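Local coordinates for Exo-1,3/1,4-beta-glucanase (Pseudoalteromonas sp., PDB 3RRX), which hydrolyses beta-1,3- and beta-1,4-linked glucans in an exo fashion, probably as a family 3 glycoside hydrolase with beta-glucosidase-like activity, at residues A24-L29 with A350-L355; T136-R141 with R387-E392; V435-T440 with Y492-G497; G474-K479 with K519-P524. The protein carries 1 engineered substitution. All coordinates share one frame; numbering follows the deposited sequence.

Contact 1. Residues A24-L29 with A350-L355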
loop_
_atom_site.group_PDB
_atom_site.type_symbol
_atom_site.label_atom_id
_atom_site.label_comp_id
_atom_site.label_asym_id
_atom_site.label_seq_id
_atom_site.Cartn_x
_atom_site.Cartn_y
_atom_site.Cartn_z
ATOM N N ALA A 24 20.200 -2.166 -27.437
ATOM C CA ALA A 24 21.216 -2.941 -28.151
ATOM C C ALA A 24 21.527 -4.224 -27.397
ATOM O O ALA A 24 21.591 -5.298 -27.993
ATOM C CB ALA A 24 22.491 -2.118 -28.360
ATOM N N GLN A 25 21.705 -4.114 -26.081
ATOM C CA GLN A 25 22.009 -5.282 -25.256
ATOM C C GLN A 25 20.879 -6.310 -25.250
ATOM O O GLN A 25 21.127 -7.514 -25.322
ATOM C CB GLN A 25 22.298 -4.875 -23.814
ATOM C CG GLN A 25 23.450 -3.913 -23.621
ATOM C CD GLN A 25 23.561 -3.459 -22.177
ATOM O OE1 GLN A 25 23.556 -2.261 -21.883
ATOM N NE2 GLN A 25 23.649 -4.419 -21.267
ATOM N N ILE A 26 19.640 -5.834 -25.124
ATOM C CA ILE A 26 18.492 -6.724 -25.173
ATOM C C ILE A 26 18.483 -7.538 -26.472
ATOM O O ILE A 26 18.280 -8.751 -26.458
ATOM C CB ILE A 26 17.158 -5.947 -25.080
ATOM C CG1 ILE A 26 17.015 -5.252 -23.722
ATOM C CG2 ILE A 26 15.993 -6.892 -25.284
ATOM C CD1 ILE A 26 15.874 -4.223 -23.700
ATOM N N GLU A 27 18.679 -6.870 -27.602
ATOM C CA GLU A 27 18.605 -7.580 -28.879
ATOM C C GLU A 27 19.708 -8.636 -29.026
ATOM O O GLU A 27 19.461 -9.726 -29.533
ATOM C CB GLU A 27 18.592 -6.604 -30.062
ATOM C CG GLU A 27 17.322 -5.754 -30.130
ATOM C CD GLU A 27 16.046 -6.586 -30.018
ATOM O OE1 GLU A 27 15.867 -7.526 -30.828
ATOM O OE2 GLU A 27 15.221 -6.298 -29.120
ATOM N N LYS A 28 20.909 -8.320 -28.558
ATOM C CA LYS A 28 22.017 -9.275 -28.593
ATOM C C LYS A 28 21.718 -10.494 -27.716
ATOM O O LYS A 28 21.990 -11.630 -28.108
ATOM C CB LYS A 28 23.317 -8.596 -28.152
ATOM C CG LYS A 28 24.549 -9.483 -28.235
ATOM C CD LYS A 28 25.791 -8.737 -27.775
ATOM C CE LYS A 28 27.026 -9.619 -27.857
ATOM N NZ LYS A 28 28.253 -8.893 -27.417
ATOM N N LEU A 29 21.149 -10.256 -26.534
ATOM C CA LEU A 29 20.761 -11.345 -25.638
ATOM C C LEU A 29 19.666 -12.213 -26.238
ATOM O O LEU A 29 19.777 -13.440 -26.245
ATOM C CB LEU A 29 20.285 -10.812 -24.280
ATOM C CG LEU A 29 21.317 -10.464 -23.213
ATOM C CD1 LEU A 29 20.611 -9.905 -21.980
ATOM C CD2 LEU A 29 22.151 -11.684 -22.844
ATOM N N ALA A 350 7.791 -10.124 -24.137
ATOM C CA ALA A 350 7.763 -10.187 -22.674
ATOM C C ALA A 350 9.173 -10.015 -22.126
ATOM O O ALA A 350 9.422 -9.227 -21.198
ATOM C CB ALA A 350 7.172 -11.521 -22.208
ATOM N N VAL A 351 10.106 -10.762 -22.701
ATOM C CA VAL A 351 11.484 -10.702 -22.235
ATOM C C VAL A 351 12.124 -9.338 -22.520
ATOM O O VAL A 351 12.837 -8.805 -21.666
ATOM C CB VAL A 351 12.332 -11.878 -22.781
ATOM C CG1 VAL A 351 13.789 -11.732 -22.358
ATOM C CG2 VAL A 351 11.770 -13.204 -22.275
ATOM N N ARG A 352 11.860 -8.768 -23.694
ATOM C CA ARG A 352 12.326 -7.416 -24.011
ATOM C C ARG A 352 11.907 -6.411 -22.945
ATOM O O ARG A 352 12.718 -5.635 -22.459
ATOM C CB ARG A 352 11.747 -6.928 -25.343
ATOM C CG ARG A 352 12.490 -7.408 -26.560
ATOM C CD ARG A 352 12.088 -6.634 -27.819
ATOM N NE ARG A 352 12.671 -7.271 -28.990
ATOM C CZ ARG A 352 12.018 -8.132 -29.757
ATOM N NH1 ARG A 352 10.755 -8.422 -29.483
ATOM N NH2 ARG A 352 12.616 -8.687 -30.803
ATOM N N ARG A 353 10.618 -6.402 -22.620
ATOM C CA ARG A 353 10.078 -5.425 -21.681
ATOM C C ARG A 353 10.681 -5.583 -20.281
ATOM O O ARG A 353 10.958 -4.600 -19.592
ATOM C CB ARG A 353 8.550 -5.551 -21.623
ATOM C CG ARG A 353 7.849 -5.091 -22.912
ATOM C CD ARG A 353 6.368 -5.444 -22.923
ATOM N NE ARG A 353 5.686 -4.862 -24.080
ATOM C CZ ARG A 353 5.181 -3.634 -24.100
ATOM N NH1 ARG A 353 5.271 -2.858 -23.023
ATOM N NH2 ARG A 353 4.587 -3.174 -25.197
ATOM N N PHE A 354 10.879 -6.830 -19.870
ATOM C CA PHE A 354 11.426 -7.127 -18.544
ATOM C C PHE A 354 12.932 -6.823 -18.485
ATOM O O PHE A 354 13.415 -6.194 -17.542
ATOM C CB PHE A 354 11.148 -8.596 -18.193
ATOM C CG PHE A 354 11.632 -9.008 -16.824
ATOM C CD1 PHE A 354 11.294 -8.274 -15.698
ATOM C CD2 PHE A 354 12.399 -10.158 -16.664
ATOM C CE1 PHE A 354 11.733 -8.656 -14.438
ATOM C CE2 PHE A 354 12.839 -10.550 -15.408
ATOM C CZ PHE A 354 12.508 -9.799 -14.295
ATOM N N LEU A 355 13.675 -7.267 -19.493
ATOM C CA LEU A 355 15.102 -6.968 -19.543
ATOM C C LEU A 355 15.332 -5.463 -19.647
ATOM O O LEU A 355 16.297 -4.934 -19.097
ATOM C CB LEU A 355 15.780 -7.676 -20.720
ATOM C CG LEU A 355 15.990 -9.179 -20.549
ATOM C CD1 LEU A 355 16.704 -9.747 -21.772
ATOM C CD2 LEU A 355 16.782 -9.453 -19.271
#

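Contact 2. Residues T136-R141 with R387-E392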
loop_
_atom_site.group_PDB
_atom_site.type_symbol
_atom_site.label_atom_id
_atom_site.label_comp_id
_atom_site.label_asym_id
_atom_site.label_seq_id
_atom_site.Cartn_x
_atom_site.Cartn_y
_atom_site.Cartn_z
ATOM N N THR A 136 1.567 16.505 -2.256
ATOM C CA THR A 136 2.283 15.749 -3.280
ATOM C C THR A 136 3.776 15.604 -2.984
ATOM O O THR A 136 4.385 14.580 -3.308
ATOM C CB THR A 136 2.096 16.387 -4.676
ATOM O OG1 THR A 136 2.404 17.780 -4.595
ATOM C CG2 THR A 136 0.660 16.238 -5.144
ATOM N N ASP A 137 4.369 16.626 -2.374
ATOM C CA ASP A 137 5.793 16.590 -2.033
ATOM C C ASP A 137 6.057 15.521 -0.975
ATOM O O ASP A 137 7.066 14.818 -1.017
ATOM C CB ASP A 137 6.249 17.957 -1.515
ATOM C CG ASP A 137 7.648 17.924 -0.914
ATOM O OD1 ASP A 137 8.593 17.519 -1.622
ATOM O OD2 ASP A 137 7.802 18.300 0.271
ATOM N N LEU A 138 5.137 15.409 -0.023
ATOM C CA LEU A 138 5.211 14.397 1.020
ATOM C C LEU A 138 5.233 13.009 0.404
ATOM O O LEU A 138 6.041 12.167 0.794
ATOM C CB LEU A 138 4.006 14.509 1.959
ATOM C CG LEU A 138 3.893 13.478 3.092
ATOM C CD1 LEU A 138 4.960 13.719 4.151
ATOM C CD2 LEU A 138 2.501 13.521 3.728
ATOM N N ILE A 139 4.341 12.781 -0.562
ATOM C CA ILE A 139 4.258 11.488 -1.239
ATOM C C ILE A 139 5.597 11.138 -1.886
ATOM O O ILE A 139 6.078 10.011 -1.762
ATOM C CB ILE A 139 3.145 11.467 -2.317
ATOM C CG1 ILE A 139 1.773 11.728 -1.685
ATOM C CG2 ILE A 139 3.147 10.128 -3.089
ATOM C CD1 ILE A 139 1.435 10.781 -0.566
ATOM N N LYS A 140 6.198 12.104 -2.576
ATOM C CA LYS A 140 7.479 11.852 -3.238
ATOM C C LYS A 140 8.564 11.469 -2.224
ATOM O O LYS A 140 9.345 10.544 -2.453
ATOM C CB LYS A 140 7.915 13.060 -4.089
ATOM C CG LYS A 140 9.101 12.761 -5.019
ATOM C CD LYS A 140 9.457 13.960 -5.889
ATOM C CE LYS A 140 10.512 13.597 -6.944
ATOM N NZ LYS A 140 10.569 14.626 -8.025
ATOM N N ARG A 141 8.613 12.174 -1.100
ATOM C CA ARG A 141 9.614 11.869 -0.078
ATOM C C ARG A 141 9.411 10.487 0.544
ATOM O O ARG A 141 10.381 9.795 0.879
ATOM C CB ARG A 141 9.636 12.961 1.002
ATOM C CG ARG A 141 10.162 14.312 0.485
ATOM C CD ARG A 141 10.249 15.358 1.598
ATOM N NE ARG A 141 8.958 15.975 1.864
ATOM C CZ ARG A 141 8.437 16.141 3.078
ATOM N NH1 ARG A 141 9.093 15.729 4.153
ATOM N NH2 ARG A 141 7.254 16.721 3.217
ATOM N N ARG A 387 11.397 8.056 10.194
ATOM C CA ARG A 387 10.335 8.080 11.192
ATOM C C ARG A 387 9.860 9.506 11.423
ATOM O O ARG A 387 8.680 9.741 11.683
ATOM C CB ARG A 387 10.782 7.416 12.489
ATOM C CG ARG A 387 11.183 5.963 12.288
ATOM C CD ARG A 387 11.372 5.216 13.621
ATOM N NE ARG A 387 11.727 3.819 13.374
ATOM C CZ ARG A 387 10.840 2.842 13.210
ATOM N NH1 ARG A 387 9.534 3.100 13.289
ATOM N NH2 ARG A 387 11.256 1.605 12.969
ATOM N N THR A 388 10.777 10.457 11.298
ATOM C CA THR A 388 10.418 11.870 11.358
ATOM C C THR A 388 9.503 12.264 10.191
ATOM O O THR A 388 8.543 13.023 10.359
ATOM C CB THR A 388 11.671 12.756 11.365
ATOM O OG1 THR A 388 12.404 12.519 12.578
ATOM C CG2 THR A 388 11.283 14.226 11.302
ATOM N N LEU A 389 9.818 11.754 9.007
ATOM C CA LEU A 389 8.967 11.927 7.831
ATOM C C LEU A 389 7.578 11.318 8.040
ATOM O O LEU A 389 6.550 11.935 7.716
ATOM C CB LEU A 389 9.648 11.296 6.609
ATOM C CG LEU A 389 8.834 11.196 5.312
ATOM C CD1 LEU A 389 8.449 12.580 4.821
ATOM C CD2 LEU A 389 9.645 10.449 4.251
ATOM N N ALA A 390 7.543 10.101 8.578
ATOM C CA ALA A 390 6.278 9.406 8.812
ATOM C C ALA A 390 5.421 10.131 9.844
ATOM O O ALA A 390 4.200 10.205 9.708
ATOM C CB ALA A 390 6.537 7.949 9.247
ATOM N N ARG A 391 6.067 10.653 10.882
ATOM C CA ARG A 391 5.379 11.426 11.910
ATOM C C ARG A 391 4.711 12.663 11.310
ATOM O O ARG A 391 3.582 13.009 11.670
ATOM C CB ARG A 391 6.372 11.808 13.011
ATOM C CG ARG A 391 5.766 12.485 14.220
ATOM C CD ARG A 391 6.820 12.606 15.319
ATOM N NE ARG A 391 6.439 13.523 16.389
ATOM C CZ ARG A 391 7.175 13.727 17.482
ATOM N NH1 ARG A 391 8.314 13.065 17.649
ATOM N NH2 ARG A 391 6.776 14.589 18.407
ATOM N N GLU A 392 5.413 13.322 10.390
ATOM C CA GLU A 392 4.845 14.441 9.641
ATOM C C GLU A 392 3.621 13.967 8.868
ATOM O O GLU A 392 2.575 14.625 8.865
ATOM C CB GLU A 392 5.879 15.022 8.666
ATOM C CG GLU A 392 5.338 16.121 7.733
ATOM C CD GLU A 392 6.316 16.476 6.610
ATOM O OE1 GLU A 392 7.499 16.090 6.700
ATOM O OE2 GLU A 392 5.906 17.139 5.632
#

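Contact 3. Residues V435-T440 with Y492-G497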
loop_
_atom_site.group_PDB
_atom_site.type_symbol
_atom_site.label_atom_id
_atom_site.label_comp_id
_atom_site.label_asym_id
_atom_site.label_seq_id
_atom_site.Cartn_x
_atom_site.Cartn_y
_atom_site.Cartn_z
ATOM N N VAL A 435 4.346 -6.117 8.868
ATOM C CA VAL A 435 5.145 -7.248 9.327
ATOM C C VAL A 435 4.436 -8.565 9.024
ATOM O O VAL A 435 5.038 -9.483 8.465
ATOM C CB VAL A 435 5.530 -7.132 10.814
ATOM C CG1 VAL A 435 6.333 -8.344 11.243
ATOM C CG2 VAL A 435 6.332 -5.859 11.040
ATOM N N SER A 436 3.152 -8.641 9.361
ATOM C CA SER A 436 2.320 -9.769 8.958
ATOM C C SER A 436 1.155 -9.311 8.077
ATOM O O SER A 436 0.899 -8.112 7.925
ATOM C CB SER A 436 1.806 -10.532 10.180
ATOM O OG SER A 436 0.730 -9.853 10.799
ATOM N N TRP A 437 0.454 -10.281 7.502
ATOM C CA TRP A 437 -0.585 -10.029 6.513
ATOM C C TRP A 437 -1.834 -9.376 7.115
ATOM O O TRP A 437 -2.187 -8.256 6.752
ATOM C CB TRP A 437 -0.943 -11.353 5.841
ATOM C CG TRP A 437 -1.922 -11.279 4.716
ATOM C CD1 TRP A 437 -1.976 -10.345 3.716
ATOM C CD2 TRP A 437 -2.984 -12.199 4.465
ATOM N NE1 TRP A 437 -3.018 -10.629 2.863
ATOM C CE2 TRP A 437 -3.651 -11.763 3.300
ATOM C CE3 TRP A 437 -3.442 -13.351 5.117
ATOM C CZ2 TRP A 437 -4.748 -12.444 2.766
ATOM C CZ3 TRP A 437 -4.537 -14.026 4.586
ATOM C CH2 TRP A 437 -5.175 -13.568 3.425
ATOM N N GLN A 438 -2.503 -10.072 8.031
ATOM C CA GLN A 438 -3.729 -9.550 8.633
ATOM C C GLN A 438 -3.462 -8.537 9.739
ATOM O O GLN A 438 -4.269 -7.640 9.975
ATOM C CB GLN A 438 -4.596 -10.684 9.188
ATOM C CG GLN A 438 -5.221 -11.575 8.109
ATOM C CD GLN A 438 -6.074 -10.778 7.138
ATOM O OE1 GLN A 438 -6.890 -9.949 7.549
ATOM N NE2 GLN A 438 -5.875 -11.012 5.836
ATOM N N GLY A 439 -2.346 -8.706 10.438
ATOM C CA GLY A 439 -2.007 -7.841 11.551
ATOM C C GLY A 439 -2.581 -8.305 12.883
ATOM O O GLY A 439 -2.202 -7.790 13.934
ATOM N N THR A 440 -3.483 -9.283 12.839
ATOM C CA THR A 440 -4.177 -9.766 14.039
ATOM C C THR A 440 -3.228 -10.232 15.136
ATOM O O THR A 440 -3.474 -10.010 16.324
ATOM C CB THR A 440 -5.064 -10.982 13.720
ATOM O OG1 THR A 440 -5.842 -10.722 12.555
ATOM C CG2 THR A 440 -5.987 -11.293 14.897
ATOM N N TYR A 492 -6.895 -5.785 9.185
ATOM C CA TYR A 492 -7.290 -6.772 8.189
ATOM C C TYR A 492 -6.583 -6.497 6.866
ATOM O O TYR A 492 -6.029 -5.417 6.657
ATOM C CB TYR A 492 -8.809 -6.749 7.970
ATOM C CG TYR A 492 -9.351 -5.368 7.662
ATOM C CD1 TYR A 492 -9.269 -4.831 6.373
ATOM C CD2 TYR A 492 -9.934 -4.593 8.661
ATOM C CE1 TYR A 492 -9.754 -3.566 6.096
ATOM C CE2 TYR A 492 -10.424 -3.328 8.395
ATOM C CZ TYR A 492 -10.327 -2.817 7.107
ATOM O OH TYR A 492 -10.803 -1.558 6.836
ATOM N N ALA A 493 -6.622 -7.483 5.974
ATOM C CA ALA A 493 -6.096 -7.337 4.619
ATOM C C ALA A 493 -6.975 -8.128 3.666
ATOM O O ALA A 493 -7.458 -9.205 4.017
ATOM C CB ALA A 493 -4.657 -7.843 4.543
ATOM N N GLU A 494 -7.177 -7.589 2.468
ATOM C CA GLU A 494 -7.914 -8.278 1.409
ATOM C C GLU A 494 -9.311 -8.685 1.874
ATOM O O GLU A 494 -9.952 -7.952 2.638
ATOM C CB GLU A 494 -7.102 -9.459 0.847
ATOM C CG GLU A 494 -5.707 -9.046 0.351
ATOM C CD GLU A 494 -4.936 -10.178 -0.333
ATOM O OE1 GLU A 494 -3.823 -10.507 0.120
ATOM O OE2 GLU A 494 -5.430 -10.730 -1.325
ATOM N N TRP A 495 -9.796 -9.835 1.419
ATOM C CA TRP A 495 -11.206 -10.173 1.617
ATOM C C TRP A 495 -11.618 -10.297 3.097
ATOM O O TRP A 495 -12.801 -10.193 3.424
ATOM C CB TRP A 495 -11.588 -11.435 0.823
ATOM C CG TRP A 495 -10.942 -12.671 1.340
ATOM C CD1 TRP A 495 -11.440 -13.520 2.286
ATOM C CD2 TRP A 495 -9.669 -13.201 0.954
ATOM N NE1 TRP A 495 -10.558 -14.545 2.512
ATOM C CE2 TRP A 495 -9.459 -14.374 1.711
ATOM C CE3 TRP A 495 -8.686 -12.799 0.044
ATOM C CZ2 TRP A 495 -8.306 -15.151 1.588
ATOM C CZ3 TRP A 495 -7.539 -13.576 -0.085
ATOM C CH2 TRP A 495 -7.358 -14.739 0.688
ATOM N N PHE A 496 -10.651 -10.508 3.989
ATOM C CA PHE A 496 -10.939 -10.551 5.429
ATOM C C PHE A 496 -11.620 -9.271 5.895
ATOM O O PHE A 496 -12.332 -9.274 6.900
ATOM C CB PHE A 496 -9.660 -10.732 6.253
ATOM C CG PHE A 496 -9.167 -12.149 6.330
ATOM C CD1 PHE A 496 -8.947 -12.750 7.565
ATOM C CD2 PHE A 496 -8.888 -12.871 5.178
ATOM C CE1 PHE A 496 -8.461 -14.049 7.650
ATOM C CE2 PHE A 496 -8.411 -14.176 5.256
ATOM C CZ PHE A 496 -8.200 -14.764 6.497
ATOM N N GLY A 497 -11.378 -8.175 5.176
ATOM C CA GLY A 497 -11.928 -6.878 5.530
ATOM C C GLY A 497 -13.181 -6.479 4.761
ATOM O O GLY A 497 -13.711 -5.389 4.968
#

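Contact 4. Residues G474-K479 with K519-P524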
loop_
_atom_site.group_PDB
_atom_site.type_symbol
_atom_site.label_atom_id
_atom_site.label_comp_id
_atom_site.label_asym_id
_atom_site.label_seq_id
_atom_site.Cartn_x
_atom_site.Cartn_y
_atom_site.Cartn_z
ATOM N N GLY A 474 -11.265 2.208 30.702
ATOM C CA GLY A 474 -11.718 3.483 31.238
ATOM C C GLY A 474 -11.778 3.596 32.763
ATOM O O GLY A 474 -12.447 4.481 33.304
ATOM N N GLU A 475 -11.077 2.711 33.463
ATOM C CA GLU A 475 -11.006 2.789 34.923
ATOM C C GLU A 475 -10.088 3.931 35.339
ATOM O O GLU A 475 -9.060 4.164 34.703
ATOM C CB GLU A 475 -10.474 1.474 35.502
ATOM C CG GLU A 475 -11.386 0.280 35.275
ATOM C CD GLU A 475 -12.673 0.374 36.070
ATOM O OE1 GLU A 475 -12.620 0.816 37.238
ATOM O OE2 GLU A 475 -13.739 0.009 35.527
ATOM N N TYR A 476 -10.437 4.641 36.407
ATOM C CA TYR A 476 -9.531 5.669 36.928
ATOM C C TYR A 476 -9.607 5.822 38.448
ATOM O O TYR A 476 -10.582 5.417 39.077
ATOM C CB TYR A 476 -9.803 7.018 36.263
ATOM C CG TYR A 476 -11.218 7.499 36.459
ATOM C CD1 TYR A 476 -11.570 8.238 37.581
ATOM C CD2 TYR A 476 -12.206 7.198 35.534
ATOM C CE1 TYR A 476 -12.866 8.673 37.768
ATOM C CE2 TYR A 476 -13.509 7.630 35.713
ATOM C CZ TYR A 476 -13.829 8.365 36.832
ATOM O OH TYR A 476 -15.118 8.796 37.021
ATOM N N THR A 477 -8.569 6.425 39.019
ATOM C CA THR A 477 -8.521 6.722 40.446
ATOM C C THR A 477 -8.793 8.203 40.669
ATOM O O THR A 477 -9.678 8.569 41.441
ATOM C CB THR A 477 -7.152 6.364 41.045
ATOM O OG1 THR A 477 -6.927 4.955 40.912
ATOM C CG2 THR A 477 -7.096 6.750 42.524
ATOM N N SER A 478 -8.029 9.053 39.990
ATOM C CA SER A 478 -8.269 10.490 40.034
ATOM C C SER A 478 -9.068 10.885 38.801
ATOM O O SER A 478 -8.642 10.631 37.677
ATOM C CB SER A 478 -6.946 11.257 40.061
ATOM O OG SER A 478 -6.081 10.756 41.067
ATOM N N LYS A 479 -10.230 11.494 39.002
ATOM C CA LYS A 479 -11.072 11.870 37.870
ATOM C C LYS A 479 -10.324 12.799 36.918
ATOM O O LYS A 479 -9.781 13.823 37.341
ATOM C CB LYS A 479 -12.352 12.533 38.356
ATOM C CG LYS A 479 -13.393 12.700 37.277
ATOM C CD LYS A 479 -14.694 13.216 37.863
ATOM C CE LYS A 479 -15.891 12.672 37.101
ATOM N NZ LYS A 479 -17.184 13.203 37.629
ATOM N N LYS A 519 -19.094 9.519 29.373
ATOM C CA LYS A 519 -20.019 10.637 29.241
ATOM C C LYS A 519 -20.981 10.709 30.439
ATOM O O LYS A 519 -21.284 11.789 30.942
ATOM C CB LYS A 519 -20.776 10.535 27.910
ATOM C CG LYS A 519 -21.879 11.555 27.710
ATOM C CD LYS A 519 -22.433 11.486 26.286
ATOM C CE LYS A 519 -23.679 12.351 26.133
ATOM N NZ LYS A 519 -24.033 12.564 24.705
ATOM N N ALA A 520 -21.441 9.553 30.900
ATOM C CA ALA A 520 -22.308 9.480 32.080
ATOM C C ALA A 520 -21.637 10.024 33.342
ATOM O O ALA A 520 -22.314 10.450 34.281
ATOM C CB ALA A 520 -22.770 8.047 32.313
ATOM N N ASP A 521 -20.308 9.994 33.369
ATOM C CA ASP A 521 -19.548 10.514 34.499
ATOM C C ASP A 521 -19.216 11.974 34.284
ATOM O O ASP A 521 -18.455 12.562 35.047
ATOM C CB ASP A 521 -18.239 9.748 34.651
ATOM C CG ASP A 521 -18.334 8.629 35.653
ATOM O OD1 ASP A 521 -17.268 8.135 36.079
ATOM O OD2 ASP A 521 -19.467 8.248 36.016
ATOM N N ASN A 522 -19.757 12.550 33.219
ATOM C CA ASN A 522 -19.517 13.956 32.931
ATOM C C ASN A 522 -18.051 14.250 32.636
ATOM O O ASN A 522 -17.546 15.324 32.960
ATOM C CB ASN A 522 -20.010 14.822 34.097
ATOM C CG ASN A 522 -20.129 16.284 33.725
ATOM O OD1 ASN A 522 -19.562 17.154 34.387
ATOM N ND2 ASN A 522 -20.863 16.563 32.652
ATOM N N ILE A 523 -17.368 13.286 32.022
ATOM C CA ILE A 523 -15.993 13.484 31.579
ATOM C C ILE A 523 -16.006 13.826 30.089
ATOM O O ILE A 523 -16.584 13.097 29.295
ATOM C CB ILE A 523 -15.151 12.208 31.797
ATOM C CG1 ILE A 523 -15.074 11.868 33.288
ATOM C CG2 ILE A 523 -13.734 12.370 31.213
ATOM C CD1 ILE A 523 -14.598 10.457 33.562
ATOM N N PRO A 524 -15.380 14.948 29.714
ATOM C CA PRO A 524 -15.274 15.363 28.311
ATOM C C PRO A 524 -14.512 14.304 27.518
ATOM O O PRO A 524 -13.482 13.827 27.986
ATOM C CB PRO A 524 -14.450 16.648 28.388
ATOM C CG PRO A 524 -14.588 17.117 29.796
ATOM C CD PRO A 524 -14.724 15.896 30.627
#

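Contact 1. Residues A24-L29 with A350-L355
Ile26 lies across from Arg352 where the helical segments 24-29 and 350-355 run roughly antiparallel, with 140° between their directions and the axes 10.0 Å apart at closest approach. Ile26 supplies the middle of the apolar seam. Its CG2 branch meets the aliphatic stem of Arg352 at CG, 3.8 Å away, and its CD1 comes to within 3.7 Å of the backbone O of Arg352. Nearer the root of that arm, Ile26 CG1 lies 4.1 Å from Leu355 CB, the two side chains sliding past one another in opposite directions. One turn on, Leu29 CD1 touches Leu355 CD1 at 3.9 Å. The polar border lies on the other side of Ile26. Glu27 bends at chi2 (-50°), which turns its carboxylate toward Arg352, and the extended Arg352 chain brings NE to Glu27 OE2 at 2.7 Å, using the syn lone pair of that oxygen. Arg352 NH2 to Glu27 OE1 is a weak bond at 3.5 Å, so the side-on salt bridge leans on NE. The carboxylate and guanidinium planes are only 12° apart, an almost flat pairing. Phe354, on the same segment, meets Phe290 edge-to-face, so helix 344-361 lies between helix 20-32 and strand 290-292. A helix packed on a strand in this way is the arrangement of the (alpha/beta)8 barrel, and helix 20-32 is an addition on its outer side.

Contact 2. Residues T136-R141 with R387-E392
The salt-bridge network of Asp137, Arg141 and Glu392 ties helix 136-151, in the TIM-barrel-type domain, to helix 384-397, which leads into the first strand of the second alpha/beta sheet. The segments run nearly antiparallel at 150°, their axes 10.8 Å apart. Arg141 turns at chi3 (-81°) to present its guanidinium end-on to Glu392. Arg141 NH1 reaches Glu392 OE1 at 3.0 Å, and its NH2 reaches Glu392 OE2 at 2.8 Å. Both oxygens lie in the guanidinium plane, whereas the carboxylate itself is tilted by 26°. The third nitrogen, NE, turns back to Asp137 OD2 at 3.0 Å within its own helix, meeting that oxygen from above the carboxylate plane. Beside this grip Leu138 CD1 touches Leu389 CD1 at 3.7 Å, and the same Leu389 methyl lies against Arg141 NH1. A methionine in place of Arg141 would probably leave Asp137 without this mate and Glu392 with no charged partner across the contact. Glu392 OE2 is also paired with Lys396, so one carboxylate draws on two cations. With all three guanidinium nitrogens engaged, the rotation of the group is well fixed, and the two acids probably tolerate their proximity because the arginine lies between them.

Contact 3. Residues V435-T440 with Y492-G497
Gln438 fills the tight part of this contact, its amide gripped by the backbone of Ala493 at both ends. Ala493 N gives a bond to Gln438 OE1 (2.9 Å), arriving from above the carbonyl plane, while Gln438 NE2 returns a nearly straight one to Ala493 O (3.0 Å). A bend at chi2 (-58°) folds the amide back. It stacks its face on Phe496, the planes 25° apart, and sets its NE2 corner over the centre of the Trp437 ring, 3.2 Å above that plane. Ala493 CB shares that face of the indole in a CH-pi contact. Trp437 NE1 reaches the buried Glu494 at OE1, 2.9 Å away, tilted from the ring plane and on the anti side of the oxygen. The two loops follow neighbouring parallel strands, 415-419 (with helix 426-430 intervening) and 482-488, so the contact sits at the C-terminal end of the second domain's sheet, where Tyr175 of the barrel domain bonds to Tyr492 O. In family 3 enzymes the substrate pocket opens between these two domains, and the aromatic group here is consistent with its rim. The looser, solvent side begins at the far edge of Trp437, which meets the exposed Phe496 obliquely and points at the face of the exposed Trp495, an offset edge-to-face pair with ring centroids 5.5 Å apart and planes at 65°. Replacing Trp437 by alanine would probably leave Glu494 OE1 without its indole donor and let the Trp495 ring turn more freely.

Contact 4. Residues G474-K479 with K519-P524
Tyr476 holds its ring with CG between the backbone N and the carbonyl carbon (chi1 59°), which aims the hydroxyl at Asp521, while Lys479 runs out with CG opposite its own N (chi1 -168°) and turns at chi3 to lay its ammonium beside the same residue. The phenol and the carboxylate meet from opposite directions: Asp521 OD1 lies at the edge of the ring, near its plane, and the carboxylate plane is turned steeply, 79° from it. Tyr476 OH donates to Asp521 OD1 at 2.4 Å, a very short distance whose exact value is doubtful. Lys479 NZ goes instead to the backbone, bonding Asp521 O at 2.9 Å and approaching in the carbonyl plane. Lys479 NZ stays 5.3 Å from Asp521 OD1, so acid and amine make no direct pair. Ile523 packs against both side chains, its CD1 against Tyr476 CE2 at 3.7 Å and its CG1 by Lys479 CE at 4.0 Å. The receiving backbone is a helix end: Asn522, with positive phi, is the C-prime residue of a Schellman motif, its N bonded to Lys519 O at 2.8 Å. The chain then enters strand 525-530, as segment 474-479 leads toward the adjacent parallel strand 482-488, and Pro524 pairs with Ala483 by backbone bonds between them. The lysine therefore sits where the helix dipole would probably leave the carbonyls slightly negative, and it and the tyrosine hydroxyl grip Asp521 at two separate oxygens, one of the backbone and one of the side chain.

All four contacts are partly buried, but contacts 3 and 2 are the more central, about 12 and 15 Å from the chain's centre to their own, and contacts 1 and 4 peripheral, at about 30 and 38 Å. Contacts 1 and 2 pair antiparallel helices, each with an apolar seam bordered by a carboxylate-guanidinium bridge, side-on in contact 1 and end-on in contact 2. Contact 1 stays with the barrel, whereas contact 2 joins it to the second domain. Within that domain contact 3 joins two loops, contact 4 a loop and a helix end; both use hydrogen bonds in which a charged group meets a neutral one, or amide meets backbone, rather than ion pairs.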